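Local coordinates for putative uncharacterized protein PAE0789 (Pyrobaculum aerophilum, PDB 2ZYZ) that is probably the structural subunit of an RNA-splicing endonuclease and may bind nucleic acid, at residues R55-V60 / M84-A89. Numbering follows the deposited sequence.
Sequences RYLFYV and MPVVLA
Leu57 and Tyr59 supply all the polar groups by which 55-60 grips 84-89, each giving its N-H and its carbonyl to the other strand. Leu57 N donates to Pro85 O (2.9 Å) in the plane of that carbonyl, and Leu57 O accepts from Val87 N (2.9 Å). Tyr59 N lies nearly in line with the Val87 C=O, 3.0 Å from Val87 O, although its N-H is bent more (157°) than in the other three bonds. Ala89 N comes to Tyr59 O at 2.8 Å, tilted 29° from the carbonyl plane. This is the bonding of parallel strands, where one residue bridges two alternate partners. Leu57 O and Tyr59 O also meet the CA-H groups of Val86 and Leu88. Pro85 ends the ladder: lacking an N-H for Arg55 O, it sets CD 3.6 Å from Arg55 O, while its own carbonyl still serves Leu57.

On the face carrying Phe58, Val87 lies beside that ring and touches Tyr56 with its other methyl. With chi1 at 180°, CG1 is anti to the backbone N and meets Phe58 CE2 (3.6 Å), while CG2, anti to the carbonyl carbon, turns to Tyr56 CD2 (3.8 Å). Flat Phe58 also meets the Phe48 ring nearly parallel. On the reverse face, Leu88 CD2 touches the edge of the Tyr59 ring at CD2 (3.9 Å). Just before the second strand begins, flexible Met84 extends CE against the aliphatic base of Arg55, whose NE is salt-bridged to Glu51.

The outward-facing backbone groups are used too: Tyr56 and Phe58 bond to Ala50 and Phe48 of strand 47-51, Val86 and Leu88 to Val102 and Tyr100 of strand 97-104. The pair thus forms the parallel step of a beta-alpha-beta crossover within an otherwise antiparallel sheet, with helix 69-81 covering the apolar surface of Leu57, Tyr59 and Val86.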
ATOM      1  N   ARG C  55     -21.234   2.833  23.649  1.00 26.95           N
ATOM      2  CA  ARG C  55     -21.150   1.522  23.029  1.00 25.80           C
ATOM      3  C   ARG C  55     -20.645   1.573  21.612  1.00 23.69           C
ATOM      4  O   ARG C  55     -21.043   2.399  20.854  1.00 23.02           O
ATOM      5  CB  ARG C  55     -22.497   0.835  23.038  1.00 26.01           C
ATOM      6  CG  ARG C  55     -23.139   0.851  24.380  1.00 29.61           C
ATOM      7  CD  ARG C  55     -24.221  -0.124  24.516  1.00 32.76           C
ATOM      8  NE  ARG C  55     -24.444  -0.497  25.897  1.00 34.27           N
ATOM      9  CZ  ARG C  55     -25.514  -1.188  26.280  1.00 34.57           C
ATOM     10  NH1 ARG C  55     -25.675  -1.496  27.531  1.00 32.88           N
ATOM     11  NH2 ARG C  55     -26.394  -1.596  25.390  1.00 31.18           N
ATOM     12  N   TYR C  56     -19.773   0.638  21.286  1.00 22.90           N
ATOM     13  CA  TYR C  56     -19.250   0.503  19.951  1.00 22.81           C
ATOM     14  C   TYR C  56     -19.525  -0.883  19.380  1.00 20.99           C
ATOM     15  O   TYR C  56     -19.610  -1.803  20.087  1.00 21.01           O
ATOM     16  CB  TYR C  56     -17.745   0.701  19.951  1.00 24.20           C
ATOM     17  CG  TYR C  56     -17.167   1.971  20.566  1.00 27.03           C
ATOM     18  CD1 TYR C  56     -16.886   2.018  21.887  1.00 28.45           C
ATOM     19  CD2 TYR C  56     -16.829   3.049  19.809  1.00 29.03           C
ATOM     20  CE1 TYR C  56     -16.377   3.072  22.444  1.00 30.39           C
ATOM     21  CE2 TYR C  56     -16.297   4.150  20.387  1.00 30.33           C
ATOM     22  CZ  TYR C  56     -16.061   4.137  21.720  1.00 29.76           C
ATOM     23  OH  TYR C  56     -15.496   5.174  22.417  1.00 31.04           O
ATOM     24  N   LEU C  57     -19.600  -0.970  18.076  1.00 19.60           N
ATOM     25  CA  LEU C  57     -19.648  -2.222  17.415  1.00 19.06           C
ATOM     26  C   LEU C  57     -18.273  -2.584  16.920  1.00 19.31           C
ATOM     27  O   LEU C  57     -17.736  -1.881  16.126  1.00 20.02           O
ATOM     28  CB  LEU C  57     -20.632  -2.179  16.269  1.00 18.79           C
ATOM     29  CG  LEU C  57     -20.886  -3.425  15.448  1.00 21.42           C
ATOM     30  CD1 LEU C  57     -21.553  -4.445  16.275  1.00 23.23           C
ATOM     31  CD2 LEU C  57     -21.703  -3.086  14.277  1.00 21.80           C
ATOM     32  N   PHE C  58     -17.731  -3.678  17.433  1.00 18.21           N
ATOM     33  CA  PHE C  58     -16.420  -4.157  17.089  1.00 17.32           C
ATOM     34  C   PHE C  58     -16.485  -5.253  16.037  1.00 17.70           C
ATOM     35  O   PHE C  58     -17.315  -6.133  16.122  1.00 18.33           O
ATOM     36  CB  PHE C  58     -15.677  -4.666  18.294  1.00 17.46           C
ATOM     37  CG  PHE C  58     -15.206  -3.605  19.201  1.00 17.70           C
ATOM     38  CD1 PHE C  58     -16.026  -3.113  20.144  1.00 17.54           C
ATOM     39  CD2 PHE C  58     -13.927  -3.105  19.113  1.00 19.22           C
ATOM     40  CE1 PHE C  58     -15.580  -2.129  20.982  1.00 18.03           C
ATOM     41  CE2 PHE C  58     -13.503  -2.127  19.934  1.00 20.96           C
ATOM     42  CZ  PHE C  58     -14.329  -1.645  20.868  1.00 19.66           C
ATOM     43  N   TYR C  59     -15.535  -5.205  15.109  1.00 17.22           N
ATOM     44  CA  TYR C  59     -15.361  -6.250  14.121  1.00 17.61           C
ATOM     45  C   TYR C  59     -13.897  -6.653  14.102  1.00 16.97           C
ATOM     46  O   TYR C  59     -13.037  -5.837  13.938  1.00 16.24           O
ATOM     47  CB  TYR C  59     -15.838  -5.785  12.751  1.00 18.74           C
ATOM     48  CG  TYR C  59     -15.709  -6.792  11.655  1.00 19.78           C
ATOM     49  CD1 TYR C  59     -16.274  -8.016  11.760  1.00 21.08           C
ATOM     50  CD2 TYR C  59     -15.027  -6.504  10.514  1.00 22.62           C
ATOM     51  CE1 TYR C  59     -16.168  -8.913  10.793  1.00 22.90           C
ATOM     52  CE2 TYR C  59     -14.903  -7.423   9.535  1.00 24.06           C
ATOM     53  CZ  TYR C  59     -15.482  -8.621   9.693  1.00 23.33           C
ATOM     54  OH  TYR C  59     -15.355  -9.508   8.740  1.00 24.39           O
ATOM     55  N   VAL C  60     -13.619  -7.927  14.290  1.00 16.15           N
ATOM     56  CA  VAL C  60     -12.280  -8.391  14.463  1.00 16.43           C
ATOM     57  C   VAL C  60     -11.733  -8.819  13.106  1.00 16.94           C
ATOM     58  O   VAL C  60     -12.372  -9.563  12.447  1.00 17.23           O
ATOM     59  CB  VAL C  60     -12.212  -9.613  15.417  1.00 17.06           C
ATOM     60  CG1 VAL C  60     -10.896 -10.187  15.421  1.00 17.24           C
ATOM     61  CG2 VAL C  60     -12.601  -9.237  16.771  1.00 18.71           C
ATOM     62  N   MET C  84     -24.375   3.018  16.479  1.00 23.38           N
ATOM     63  CA  MET C  84     -23.123   2.895  17.219  1.00 23.25           C
ATOM     64  C   MET C  84     -21.925   3.085  16.275  1.00 22.48           C
ATOM     65  O   MET C  84     -21.967   2.609  15.201  1.00 23.18           O
ATOM     66  CB  MET C  84     -23.018   1.499  17.835  1.00 22.76           C
ATOM     67  CG  MET C  84     -23.939   1.258  18.948  1.00 23.25           C
ATOM     68  SD  MET C  84     -23.821  -0.386  19.587  1.00 24.99           S
ATOM     69  CE  MET C  84     -24.804  -0.277  20.982  1.00 23.52           C
ATOM     70  N   PRO C  85     -20.861   3.734  16.703  1.00 21.75           N
ATOM     71  CA  PRO C  85     -19.675   3.724  15.875  1.00 20.91           C
ATOM     72  C   PRO C  85     -19.060   2.356  15.745  1.00 18.88           C
ATOM     73  O   PRO C  85     -19.166   1.570  16.656  1.00 18.62           O
ATOM     74  CB  PRO C  85     -18.715   4.614  16.617  1.00 21.42           C
ATOM     75  CG  PRO C  85     -19.171   4.617  17.948  1.00 24.36           C
ATOM     76  CD  PRO C  85     -20.601   4.481  17.931  1.00 22.48           C
ATOM     77  N   VAL C  86     -18.388   2.136  14.629  1.00 17.20           N
ATOM     78  CA  VAL C  86     -17.760   0.853  14.304  1.00 16.20           C
ATOM     79  C   VAL C  86     -16.247   0.943  14.498  1.00 16.96           C
ATOM     80  O   VAL C  86     -15.642   1.897  14.102  1.00 16.69           O
ATOM     81  CB  VAL C  86     -18.089   0.418  12.868  1.00 15.65           C
ATOM     82  CG1 VAL C  86     -17.507  -0.910  12.526  1.00 15.79           C
ATOM     83  CG2 VAL C  86     -19.554   0.396  12.671  1.00 15.57           C
ATOM     84  N   VAL C  87     -15.676  -0.048  15.136  1.00 15.91           N
ATOM     85  CA  VAL C  87     -14.259  -0.134  15.397  1.00 15.84           C
ATOM     86  C   VAL C  87     -13.806  -1.461  14.835  1.00 15.98           C
ATOM     87  O   VAL C  87     -14.375  -2.462  15.116  1.00 16.46           O
ATOM     88  CB  VAL C  87     -13.912  -0.078  16.894  1.00 17.30           C
ATOM     89  CG1 VAL C  87     -12.449  -0.158  17.132  1.00 17.68           C
ATOM     90  CG2 VAL C  87     -14.406   1.179  17.498  1.00 17.19           C
ATOM     91  N   LEU C  88     -12.785  -1.416  14.020  1.00 14.82           N
ATOM     92  CA  LEU C  88     -12.128  -2.603  13.525  1.00 14.48           C
ATOM     93  C   LEU C  88     -11.002  -2.977  14.462  1.00 14.96           C
ATOM     94  O   LEU C  88     -10.147  -2.223  14.692  1.00 14.76           O
ATOM     95  CB  LEU C  88     -11.566  -2.372  12.130  1.00 13.75           C
ATOM     96  CG  LEU C  88     -12.588  -1.947  11.112  1.00 14.70           C
ATOM     97  CD1 LEU C  88     -12.006  -1.570   9.798  1.00 12.84           C
ATOM     98  CD2 LEU C  88     -13.743  -2.854  11.028  1.00 16.43           C
ATOM     99  N   ALA C  89     -11.029  -4.181  14.978  1.00 14.52           N
ATOM    100  CA  ALA C  89      -9.989  -4.615  15.844  1.00 13.95           C
ATOM    101  C   ALA C  89      -9.043  -5.463  15.022  1.00 14.94           C
ATOM    102  O   ALA C  89      -9.375  -6.524  14.678  1.00 15.48           O
ATOM    103  CB  ALA C  89     -10.558  -5.430  16.956  1.00 14.11           C
TER